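Side-chain contacts in methionine gamma-lyase (Trichomonas vaginalis, PDB 1E5E), which belongs to the Cys/Met metabolism family of PLP-dependent enzymes and here holds the bound ligand PPJ in an assembly of four protein chains: residues G112-L117 and Y152-A157; G88-T93 and I182-F187; L104-C109 and A116-A121; L335-G340 and S351-V356. All blocks are in the same frame, centred on the assembly; numbering follows the deposited sequence.

How the interactions relate
From the N terminus, interaction 2 opens first, on helix 86-97, and closes last of the first three, at 182-187. Within the span it encloses, interaction 3 closes the shortest loop, from strand 103-107 to helix 112-124. Interaction 1, ending at 152-157, opens before interaction 3 closes, so the two overlap on that helix, sharing Ala116 and Leu117, and both lie within interaction 2. Together the three join helices 86-97 and 112-124 to the neighbouring strands 103-107, 148-154 and 180-184; the Phe153 O–Asp184 N distance of 3.0 Å shows interactions 1 and 2 meeting within the sheet. Interaction 4 follows separately, joining two C-terminal loops. Interactions 2 and 4 reach PPJ, as does Glu154 of interaction 1.

Interaction 1 (G112-L117 and Y152-A157); sequences GCTHAL and YFETPA
Thr114 and Tyr152 make the apolar part of this contact through one methyl group. Thr114 CG2 lies 3.8 Å from Tyr152 OH, and the same carbon is 3.9 Å from Tyr152 CE1, so the methyl sits by the hydroxyl end of the ring, which it meets obliquely. Tyr152 reaches that place because its CG is anti to the backbone N (chi1 -176°), sending the phenol from the strand toward the helix.

The polar part runs through a water, since no direct hydrogen bond joins the two segments. Thr114 OG1 donates to this water over 2.9 Å, and Tyr152 OH donates to it over 2.7 Å, with the water oxygen lying at the ring's edge, in its plane. The water in turn donates to Glu154 OE2 at 2.6 Å. It thus bridges Thr114 OG1 and Glu154 OE2, which are themselves 4.3 Å apart.

The setting is the large mixed sheet of the PLP-dependent aminotransferase-type fold: strand 148-154 lies within the sheet, and helix 112-124 packs against it. Glu154 belongs to the pocket of PPJ, which its side chain touches.

Backbone N-H groups also hold the carboxylate. Glu154 OE2 accepts from Tyr111 N as well as from the water, while Glu154 OE1 accepts from Asn158 N; the group is gripped at both oxygens, which probably restricts its rotation. On the helix, Cys113, Ala116 and Leu117 pack on Asp239 of the second subunit, whereas Thr114 turns inward and also touches Ile90 of helix 86-97.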
# COMPACT_ATOMS: atom_id res chain seq x y z
N GLY A 112 -27.44 -5.10 -12.89
CA GLY A 112 -27.29 -5.02 -14.34
C GLY A 112 -26.22 -5.89 -14.98
O GLY A 112 -26.53 -6.62 -15.94
N CYS A 113 -24.98 -5.85 -14.50
CA CYS A 113 -23.91 -6.62 -15.12
C CYS A 113 -24.12 -8.11 -14.97
O CYS A 113 -23.76 -8.84 -15.90
CB CYS A 113 -22.50 -6.15 -14.66
SG CYS A 113 -22.33 -4.36 -14.41
N THR A 114 -24.68 -8.62 -13.89
CA THR A 114 -24.93 -10.05 -13.82
C THR A 114 -25.95 -10.50 -14.88
O THR A 114 -25.87 -11.54 -15.53
CB THR A 114 -25.51 -10.43 -12.44
OG1 THR A 114 -24.79 -9.81 -11.39
CG2 THR A 114 -25.47 -11.95 -12.31
N HIS A 115 -27.00 -9.66 -15.02
CA HIS A 115 -28.06 -9.94 -16.00
C HIS A 115 -27.45 -10.00 -17.40
O HIS A 115 -27.73 -10.95 -18.12
CB HIS A 115 -29.12 -8.82 -15.95
CG HIS A 115 -30.41 -9.17 -16.65
ND1 HIS A 115 -30.54 -9.14 -18.05
CD2 HIS A 115 -31.60 -9.53 -16.08
CE1 HIS A 115 -31.80 -9.50 -18.29
NE2 HIS A 115 -32.44 -9.72 -17.16
N ALA A 116 -26.53 -9.07 -17.68
CA ALA A 116 -25.86 -9.11 -18.99
C ALA A 116 -24.97 -10.33 -19.16
O ALA A 116 -24.93 -11.02 -20.19
CB ALA A 116 -25.03 -7.84 -19.21
N LEU A 117 -24.21 -10.68 -18.13
CA LEU A 117 -23.36 -11.87 -18.14
C LEU A 117 -24.21 -13.10 -18.55
O LEU A 117 -23.90 -13.90 -19.44
CB LEU A 117 -22.76 -12.13 -16.74
CG LEU A 117 -22.11 -13.48 -16.48
CD1 LEU A 117 -20.86 -13.71 -17.36
CD2 LEU A 117 -21.72 -13.68 -15.01
N TYR A 152 -30.49 -19.12 -9.47
CA TYR A 152 -29.73 -17.98 -8.98
C TYR A 152 -30.64 -16.79 -8.68
O TYR A 152 -31.54 -16.54 -9.48
CB TYR A 152 -28.72 -17.54 -10.10
CG TYR A 152 -27.78 -16.42 -9.74
CD1 TYR A 152 -28.18 -15.09 -9.87
CD2 TYR A 152 -26.49 -16.66 -9.29
CE1 TYR A 152 -27.33 -14.04 -9.55
CE2 TYR A 152 -25.61 -15.64 -8.97
CZ TYR A 152 -26.04 -14.34 -9.08
OH TYR A 152 -25.18 -13.31 -8.78
N PHE A 153 -30.42 -16.10 -7.57
CA PHE A 153 -31.22 -14.93 -7.22
C PHE A 153 -30.46 -13.97 -6.30
O PHE A 153 -29.42 -14.34 -5.72
CB PHE A 153 -32.53 -15.35 -6.50
CG PHE A 153 -32.30 -16.17 -5.29
CD1 PHE A 153 -32.05 -15.57 -4.04
CD2 PHE A 153 -32.46 -17.53 -5.30
CE1 PHE A 153 -31.78 -16.32 -2.94
CE2 PHE A 153 -32.25 -18.29 -4.17
CZ PHE A 153 -31.94 -17.69 -2.97
N GLU A 154 -31.02 -12.78 -6.12
CA GLU A 154 -30.49 -11.82 -5.16
C GLU A 154 -31.65 -11.40 -4.25
O GLU A 154 -32.66 -10.95 -4.82
CB GLU A 154 -30.10 -10.50 -5.81
CG GLU A 154 -29.03 -10.56 -6.88
CD GLU A 154 -28.75 -9.26 -7.60
OE1 GLU A 154 -29.25 -8.21 -7.13
OE2 GLU A 154 -28.10 -9.26 -8.68
N THR A 155 -31.48 -11.38 -2.94
CA THR A 155 -32.52 -10.80 -2.11
C THR A 155 -31.88 -10.09 -0.92
O THR A 155 -31.05 -10.65 -0.20
CB THR A 155 -33.52 -11.90 -1.68
OG1 THR A 155 -34.52 -11.35 -0.84
CG2 THR A 155 -32.85 -13.04 -0.90
N PRO A 156 -32.24 -8.84 -0.66
CA PRO A 156 -33.17 -8.08 -1.50
C PRO A 156 -32.56 -7.79 -2.85
O PRO A 156 -31.31 -7.65 -2.94
CB PRO A 156 -33.41 -6.79 -0.74
CG PRO A 156 -32.95 -7.04 0.68
CD PRO A 156 -31.86 -8.07 0.54
N ALA A 157 -33.37 -7.70 -3.91
CA ALA A 157 -32.85 -7.52 -5.25
C ALA A 157 -32.35 -6.12 -5.61
O ALA A 157 -32.83 -5.08 -5.16
CB ALA A 157 -33.94 -7.84 -6.30
O HOH W 1 -25.93 -10.70 -8.93

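Interaction 2 (G88-T93 and I182-F187); sequences GAIAAT and IADNTF. With PPJ (N-(hydroxy{3-hydroxy-2-methyl-5-[(phosphonooxy)methyl]pyridin-4-yl}methyl)norvaline), chain C.
Ile90 and Asp184 approach at about a right angle, Ile90 CD1 lying 4.0 Å from Asp184 OD2. Followed outward from the strand, Asp184 has its CB directed toward helix 86-97. With CG anti to the backbone N (chi1 175°), the carboxylate is carried to the pyridine ring of PPJ, CG stopping 3.6 Å from PPJ N1. Its two oxygens then divide their work. OD1 turns back to its own chain and accepts from Thr186 N at 3.1 Å with an N-H...O angle of 158°, nearly in line with the CG-OD1 bond; this is an Asx turn, and it fixes how the carboxylate is rotated. OD2 is left facing the ligand, 2.6 Å from PPJ N1. Ile90 CD1 lies beside the ring rather than over it, 3.8 Å from PPJ C6.

Further along the helix and the strand, Thr93 and Ile182 meet tip to tip, Thr93 CG2 to Ile182 CD1 at 3.8 Å. The Thr93 hydroxyl is occupied within the helix: OG1 donates to Ala89 O over 2.8 Å, approaching from the opposite face of that carbonyl to Thr93 N. It is the methyl that touches the strand residue.

An aspartate at the end of a central sheet strand, set against the pyridine nitrogen, is a hallmark of the cofactor site in fold-type I PLP enzymes.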
# COMPACT_ATOMS: atom_id res chain seq x y z
N GLY A 88 -16.29 -11.25 -10.89
CA GLY A 88 -15.39 -12.42 -10.98
C GLY A 88 -15.82 -13.56 -10.08
O GLY A 88 -15.55 -14.73 -10.37
N ALA A 89 -16.39 -13.25 -8.91
CA ALA A 89 -16.88 -14.26 -8.01
C ALA A 89 -18.08 -14.96 -8.68
O ALA A 89 -18.09 -16.20 -8.71
CB ALA A 89 -17.33 -13.71 -6.67
N ILE A 90 -18.98 -14.17 -9.25
CA ILE A 90 -20.12 -14.76 -9.93
C ILE A 90 -19.69 -15.62 -11.13
O ILE A 90 -20.12 -16.77 -11.29
CB ILE A 90 -21.15 -13.69 -10.35
CG1 ILE A 90 -21.78 -13.02 -9.09
CG2 ILE A 90 -22.25 -14.33 -11.19
CD1 ILE A 90 -22.24 -11.60 -9.38
N ALA A 91 -18.82 -15.08 -11.96
CA ALA A 91 -18.39 -15.73 -13.17
C ALA A 91 -17.58 -16.97 -12.85
O ALA A 91 -17.79 -18.01 -13.48
CB ALA A 91 -17.58 -14.72 -13.99
N ALA A 92 -16.66 -16.91 -11.89
CA ALA A 92 -15.82 -18.08 -11.61
C ALA A 92 -16.69 -19.22 -11.11
O ALA A 92 -16.41 -20.39 -11.37
CB ALA A 92 -14.74 -17.76 -10.57
N THR A 93 -17.73 -18.86 -10.35
CA THR A 93 -18.67 -19.84 -9.84
C THR A 93 -19.50 -20.42 -10.99
O THR A 93 -19.45 -21.62 -11.24
CB THR A 93 -19.60 -19.16 -8.81
OG1 THR A 93 -18.77 -18.72 -7.70
CG2 THR A 93 -20.71 -20.08 -8.35
N ILE A 182 -27.77 -20.63 -5.80
CA ILE A 182 -26.72 -19.65 -5.57
C ILE A 182 -27.38 -18.34 -5.14
O ILE A 182 -28.24 -17.87 -5.90
CB ILE A 182 -25.86 -19.44 -6.83
CG1 ILE A 182 -25.19 -20.75 -7.28
CG2 ILE A 182 -24.80 -18.37 -6.57
CD1 ILE A 182 -24.43 -20.67 -8.61
N ALA A 183 -27.03 -17.80 -3.99
CA ALA A 183 -27.66 -16.51 -3.60
C ALA A 183 -26.61 -15.40 -3.59
O ALA A 183 -25.52 -15.70 -3.09
CB ALA A 183 -28.25 -16.68 -2.21
N ASP A 184 -26.88 -14.24 -4.18
CA ASP A 184 -25.92 -13.11 -4.09
C ASP A 184 -26.34 -12.30 -2.87
O ASP A 184 -27.39 -11.64 -2.83
CB ASP A 184 -25.86 -12.33 -5.39
CG ASP A 184 -24.97 -11.09 -5.33
OD1 ASP A 184 -24.61 -10.64 -4.22
OD2 ASP A 184 -24.72 -10.50 -6.40
N ASN A 185 -25.56 -12.40 -1.80
CA ASN A 185 -25.84 -11.86 -0.48
C ASN A 185 -25.17 -10.54 -0.20
O ASN A 185 -25.05 -10.15 0.96
CB ASN A 185 -25.41 -12.91 0.58
CG ASN A 185 -26.02 -12.70 1.95
OD1 ASN A 185 -27.18 -12.25 2.04
ND2 ASN A 185 -25.30 -12.95 3.05
N THR A 186 -24.78 -9.83 -1.25
CA THR A 186 -24.10 -8.55 -1.15
C THR A 186 -24.88 -7.50 -0.37
O THR A 186 -24.32 -6.88 0.50
CB THR A 186 -23.90 -7.97 -2.58
OG1 THR A 186 -23.10 -8.85 -3.37
CG2 THR A 186 -23.21 -6.61 -2.52
N PHE A 187 -26.14 -7.28 -0.71
CA PHE A 187 -26.98 -6.27 -0.04
C PHE A 187 -27.15 -6.58 1.42
O PHE A 187 -27.21 -5.62 2.18
CB PHE A 187 -28.36 -6.12 -0.69
CG PHE A 187 -28.35 -5.22 -1.89
CD1 PHE A 187 -27.19 -4.98 -2.61
CD2 PHE A 187 -29.53 -4.66 -2.34
CE1 PHE A 187 -27.18 -4.14 -3.71
CE2 PHE A 187 -29.55 -3.81 -3.43
CZ PHE A 187 -28.37 -3.54 -4.12
N1 PPJ C . -23.49 -8.30 -7.11
C2 PPJ C . -24.22 -7.25 -6.67
C6 PPJ C . -22.45 -8.11 -7.97
C2A PPJ C . -25.52 -7.33 -6.15
C3 PPJ C . -23.73 -5.98 -7.01
O3 PPJ C . -24.52 -4.99 -6.69
C4 PPJ C . -22.54 -5.77 -7.72
C4A PPJ C . -22.14 -4.43 -8.01
C5 PPJ C . -21.89 -6.87 -8.29
N PPJ C . -23.00 -3.40 -8.09
C5A PPJ C . -20.59 -6.81 -8.89
OP4 PPJ C . -19.70 -6.67 -7.96
P PPJ C . -18.40 -5.91 -8.47
OP1 PPJ C . -17.41 -5.93 -7.21
OP2 PPJ C . -18.78 -4.45 -8.88
OP3 PPJ C . -17.72 -6.65 -9.70
CA PPJ C . -22.64 -2.10 -8.27
CB PPJ C . -21.64 -1.71 -9.28
C PPJ C . -23.75 -1.20 -8.26
CG PPJ C . -21.89 -1.82 -10.74
CD PPJ C . -22.22 -0.50 -11.26
O PPJ C . -24.93 -1.70 -8.16
OXT PPJ C . -23.61 0.04 -7.88

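Interaction 3 (L104-C109 and A116-A121); sequences LISDEC and ALFEHA
Phe118 projects from helix 112-124 onto strand 103-107 and is met there in two different ways. Leu104 CD2 lies over one ring face, 4.3 Å from the Phe118 ring centroid and 26° off the normal, which is CH-pi geometry; its nearest ring atom is Phe118 CD2 at 3.9 Å. Ser106 comes instead to the rim: Ser106 OG is 3.6 Å from Phe118 CE2 and lies in the ring plane, while Ser106 CB is 3.7 Å from Phe118 CD2. The Phe118 side chain has CG anti to the carbonyl carbon (chi1 -71°), which directs the ring to the strand.

One step outward, the serine hydroxyl is held by its own strand, since Ser106 OG donates to Asp107 O over 2.6 Å. On the far side of the strand, the Asp107 side chain shapes the exit from it: Cys109 N donates to Asp107 OD1 (2.6 Å, N-H...O angle 166°), an Asx turn. Lys162 forms a salt bridge with this carboxylate and Thr134 a hydrogen bond. The Phe118 ring also packs edge-to-face with Tyr152 of the adjoining strand.

Strand 103-107, helix 112-124 and strand 128-132 form a beta-alpha-beta unit, and this contact seats the helix on its first strand, with Ala116, Leu117 and Ala121 touching the second subunit.

Because the hydroxyl proton of Ser106 is spent on Asp107 O, its oxygen probably meets the electropositive rim of the ring favourably, but no hydrogen bond crosses between strand and helix; cohesion rests on apolar and weakly polar packing.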
# COMPACT_ATOMS: atom_id res chain seq x y z
N LEU A 104 -29.69 -22.72 -16.86
CA LEU A 104 -29.66 -21.85 -15.73
C LEU A 104 -30.97 -21.09 -15.52
O LEU A 104 -31.37 -20.38 -16.42
CB LEU A 104 -28.54 -20.79 -15.86
CG LEU A 104 -28.45 -19.87 -14.63
CD1 LEU A 104 -26.99 -19.71 -14.21
CD2 LEU A 104 -29.04 -18.51 -14.96
N ILE A 105 -31.49 -21.16 -14.30
CA ILE A 105 -32.64 -20.33 -13.96
C ILE A 105 -32.19 -19.18 -13.06
O ILE A 105 -31.55 -19.35 -12.02
CB ILE A 105 -33.73 -21.14 -13.22
CG1 ILE A 105 -34.25 -22.26 -14.13
CG2 ILE A 105 -34.88 -20.24 -12.75
CD1 ILE A 105 -35.07 -23.31 -13.38
N SER A 106 -32.57 -17.97 -13.45
CA SER A 106 -32.27 -16.80 -12.66
C SER A 106 -33.47 -15.88 -12.41
O SER A 106 -34.37 -15.74 -13.24
CB SER A 106 -31.26 -15.93 -13.44
OG SER A 106 -31.03 -14.72 -12.73
N ASP A 107 -33.38 -15.19 -11.28
CA ASP A 107 -34.44 -14.22 -11.00
C ASP A 107 -34.14 -13.17 -12.07
O ASP A 107 -32.96 -12.99 -12.40
CB ASP A 107 -34.42 -13.59 -9.64
CG ASP A 107 -35.68 -12.78 -9.35
OD1 ASP A 107 -35.73 -11.60 -9.77
OD2 ASP A 107 -36.60 -13.35 -8.71
N GLU A 108 -35.19 -12.57 -12.60
CA GLU A 108 -35.01 -11.51 -13.58
C GLU A 108 -34.57 -10.21 -12.94
O GLU A 108 -34.17 -9.33 -13.71
CB GLU A 108 -36.36 -11.25 -14.29
CG GLU A 108 -37.46 -10.78 -13.35
CD GLU A 108 -38.81 -10.53 -14.03
OE1 GLU A 108 -38.94 -9.96 -15.14
OE2 GLU A 108 -39.82 -10.78 -13.35
N CYS A 109 -34.77 -10.00 -11.63
CA CYS A 109 -34.30 -8.71 -11.11
C CYS A 109 -32.92 -8.89 -10.49
O CYS A 109 -32.84 -9.26 -9.30
CB CYS A 109 -35.24 -8.07 -10.09
SG CYS A 109 -34.77 -6.37 -9.66
N ALA A 116 -26.53 -9.07 -17.68
CA ALA A 116 -25.86 -9.11 -18.99
C ALA A 116 -24.97 -10.33 -19.16
O ALA A 116 -24.93 -11.02 -20.19
CB ALA A 116 -25.03 -7.84 -19.21
N LEU A 117 -24.21 -10.68 -18.13
CA LEU A 117 -23.36 -11.87 -18.14
C LEU A 117 -24.21 -13.10 -18.55
O LEU A 117 -23.90 -13.90 -19.44
CB LEU A 117 -22.76 -12.13 -16.74
CG LEU A 117 -22.11 -13.48 -16.48
CD1 LEU A 117 -20.86 -13.71 -17.36
CD2 LEU A 117 -21.72 -13.68 -15.01
N PHE A 118 -25.33 -13.23 -17.84
CA PHE A 118 -26.27 -14.33 -18.03
C PHE A 118 -26.94 -14.27 -19.41
O PHE A 118 -26.98 -15.26 -20.15
CB PHE A 118 -27.26 -14.35 -16.86
CG PHE A 118 -26.89 -14.78 -15.47
CD1 PHE A 118 -25.57 -15.08 -15.15
CD2 PHE A 118 -27.82 -14.84 -14.42
CE1 PHE A 118 -25.23 -15.47 -13.88
CE2 PHE A 118 -27.49 -15.22 -13.11
CZ PHE A 118 -26.16 -15.52 -12.86
N GLU A 119 -27.46 -13.12 -19.84
CA GLU A 119 -28.25 -13.02 -21.04
C GLU A 119 -27.40 -13.10 -22.31
O GLU A 119 -27.83 -13.72 -23.26
CB GLU A 119 -29.07 -11.72 -21.05
CG GLU A 119 -29.97 -11.59 -22.27
CD GLU A 119 -30.96 -10.45 -22.16
OE1 GLU A 119 -30.74 -9.40 -21.53
OE2 GLU A 119 -32.06 -10.58 -22.72
N HIS A 120 -26.21 -12.50 -22.28
CA HIS A 120 -25.36 -12.47 -23.44
C HIS A 120 -24.16 -13.39 -23.49
O HIS A 120 -23.96 -14.09 -24.48
CB HIS A 120 -24.93 -11.01 -23.71
CG HIS A 120 -26.15 -10.14 -23.91
ND1 HIS A 120 -27.00 -10.38 -24.97
CD2 HIS A 120 -26.66 -9.09 -23.24
CE1 HIS A 120 -27.99 -9.51 -24.95
NE2 HIS A 120 -27.80 -8.72 -23.91
N ALA A 121 -23.34 -13.45 -22.45
CA ALA A 121 -22.16 -14.29 -22.42
C ALA A 121 -22.43 -15.77 -22.27
O ALA A 121 -21.94 -16.61 -23.02
CB ALA A 121 -21.20 -13.80 -21.30

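Interaction 4 (L335-G340 and S351-V356); sequences LAVSLG and SMTHAV. With PPJ (N-(hydroxy{3-hydroxy-2-methyl-5-[(phosphonooxy)methyl]pyridin-4-yl}methyl)norvaline), chain C.
Val337 and Thr353 form the close-packed part of this contact, their side chains sliding past each other in opposite directions with Val337 CG1 3.8 Å from Thr353 CG2. The same valine methyl touches Met352 CB at 4.1 Å. Thr353 offers its methyl here because its OG1 stands between the backbone N and the carbonyl carbon (chi1 54°), where it meets His354 ND1 at 2.9 Å and is also hydrogen-bonded to Gln347.

PPJ lies against this same part. Ser338 N donates to PPJ OXT over 2.7 Å at an N-H...O angle of 144°, and Thr353 CG2 lies 3.5 Å from that oxygen. The other valine branch, Val337 CG2, reaches the ligand's alkyl end, 3.9 Å from PPJ CD.

Looser packing marks the other end, where the extended Met352 brings its CE no nearer than 4.4 Å to Leu335 CD1. Both residues are buried, and Leu335 also packs on Asn39 of the second subunit. Past the type I turn from Met352 to Ala355, closed by Ala355 N to Met352 O, the chain moves outward until Val356 is exposed.

Between the two loops no hydrogen bond forms. Carbon-to-carbon packing brings them together, while a backbone N-H meets the ligand carboxylate; with Val337, Ser338, Leu339 and Thr353 in the PPJ pocket, the two loops line one part of it, where apolar methyls flank a polar grip.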
# COMPACT_ATOMS: atom_id res chain seq x y z
N LEU A 335 -23.44 11.37 -5.26
CA LEU A 335 -23.95 10.83 -6.52
C LEU A 335 -22.87 10.02 -7.22
O LEU A 335 -21.95 10.56 -7.80
CB LEU A 335 -24.31 12.03 -7.42
CG LEU A 335 -24.83 11.72 -8.80
CD1 LEU A 335 -26.11 10.89 -8.74
CD2 LEU A 335 -25.13 13.04 -9.55
N ALA A 336 -22.98 8.72 -7.20
CA ALA A 336 -22.02 7.81 -7.79
C ALA A 336 -22.62 6.42 -7.71
O ALA A 336 -23.50 6.25 -6.85
CB ALA A 336 -20.77 7.86 -6.87
N VAL A 337 -22.16 5.45 -8.48
CA VAL A 337 -22.70 4.10 -8.33
C VAL A 337 -21.91 3.42 -7.20
O VAL A 337 -21.07 4.06 -6.57
CB VAL A 337 -22.68 3.31 -9.63
CG1 VAL A 337 -23.47 4.09 -10.71
CG2 VAL A 337 -21.24 3.11 -10.13
N SER A 338 -22.15 2.14 -6.96
CA SER A 338 -21.61 1.42 -5.84
C SER A 338 -22.52 1.64 -4.62
O SER A 338 -23.49 2.39 -4.70
CB SER A 338 -20.15 1.75 -5.45
OG SER A 338 -19.67 0.56 -4.81
N LEU A 339 -22.14 1.07 -3.48
CA LEU A 339 -22.97 1.14 -2.29
C LEU A 339 -22.22 0.51 -1.14
O LEU A 339 -21.14 -0.04 -1.35
CB LEU A 339 -24.27 0.28 -2.56
CG LEU A 339 -24.07 -1.19 -2.97
CD1 LEU A 339 -24.59 -2.21 -1.94
CD2 LEU A 339 -24.73 -1.49 -4.31
N GLY A 340 -22.80 0.50 0.06
CA GLY A 340 -22.20 -0.16 1.20
C GLY A 340 -21.04 0.61 1.82
O GLY A 340 -20.38 -0.02 2.67
N SER A 351 -30.70 4.82 -15.84
CA SER A 351 -29.68 5.41 -16.70
C SER A 351 -28.25 5.08 -16.29
O SER A 351 -27.30 5.60 -16.94
CB SER A 351 -29.78 6.95 -16.75
OG SER A 351 -29.44 7.49 -15.47
N MET A 352 -28.07 4.39 -15.16
CA MET A 352 -26.74 4.14 -14.62
C MET A 352 -26.45 2.67 -14.42
O MET A 352 -26.15 1.97 -15.41
CB MET A 352 -26.53 4.92 -13.30
CG MET A 352 -26.65 6.44 -13.57
SD MET A 352 -26.48 7.38 -12.06
CE MET A 352 -26.91 9.02 -12.64
N THR A 353 -26.65 2.07 -13.23
CA THR A 353 -26.31 0.67 -13.03
C THR A 353 -27.08 -0.31 -13.92
O THR A 353 -26.63 -1.42 -14.20
CB THR A 353 -26.57 0.20 -11.57
OG1 THR A 353 -27.94 0.50 -11.17
CG2 THR A 353 -25.57 0.87 -10.65
N HIS A 354 -28.29 0.05 -14.36
CA HIS A 354 -29.08 -0.91 -15.14
C HIS A 354 -29.37 -0.43 -16.53
O HIS A 354 -30.16 -1.05 -17.25
CB HIS A 354 -30.39 -1.23 -14.39
CG HIS A 354 -30.17 -2.11 -13.19
ND1 HIS A 354 -29.69 -1.61 -12.00
CD2 HIS A 354 -30.38 -3.44 -13.01
CE1 HIS A 354 -29.62 -2.62 -11.13
NE2 HIS A 354 -30.04 -3.75 -11.72
N ALA A 355 -28.62 0.59 -16.98
CA ALA A 355 -28.77 1.10 -18.33
C ALA A 355 -28.38 0.03 -19.35
O ALA A 355 -28.91 0.05 -20.47
CB ALA A 355 -27.92 2.32 -18.61
N VAL A 356 -27.53 -0.92 -18.95
CA VAL A 356 -27.10 -1.98 -19.86
C VAL A 356 -28.22 -2.98 -20.12
O VAL A 356 -28.17 -3.71 -21.12
CB VAL A 356 -25.80 -2.65 -19.31
CG1 VAL A 356 -26.02 -3.45 -18.04
CG2 VAL A 356 -25.13 -3.53 -20.36
N1 PPJ C . -23.49 -8.30 -7.11
C2 PPJ C . -24.22 -7.25 -6.67
C6 PPJ C . -22.45 -8.11 -7.97
C2A PPJ C . -25.52 -7.33 -6.15
C3 PPJ C . -23.73 -5.98 -7.01
O3 PPJ C . -24.52 -4.99 -6.69
C4 PPJ C . -22.54 -5.77 -7.72
C4A PPJ C . -22.14 -4.43 -8.01
C5 PPJ C . -21.89 -6.87 -8.29
N PPJ C . -23.00 -3.40 -8.09
C5A PPJ C . -20.59 -6.81 -8.89
OP4 PPJ C . -19.70 -6.67 -7.96
P PPJ C . -18.40 -5.91 -8.47
OP1 PPJ C . -17.41 -5.93 -7.21
OP2 PPJ C . -18.78 -4.45 -8.88
OP3 PPJ C . -17.72 -6.65 -9.70
CA PPJ C . -22.64 -2.10 -8.27
CB PPJ C . -21.64 -1.71 -9.28
C PPJ C . -23.75 -1.20 -8.26
CG PPJ C . -21.89 -1.82 -10.74
CD PPJ C . -22.22 -0.50 -11.26
O PPJ C . -24.93 -1.70 -8.16
OXT PPJ C . -23.61 0.04 -7.88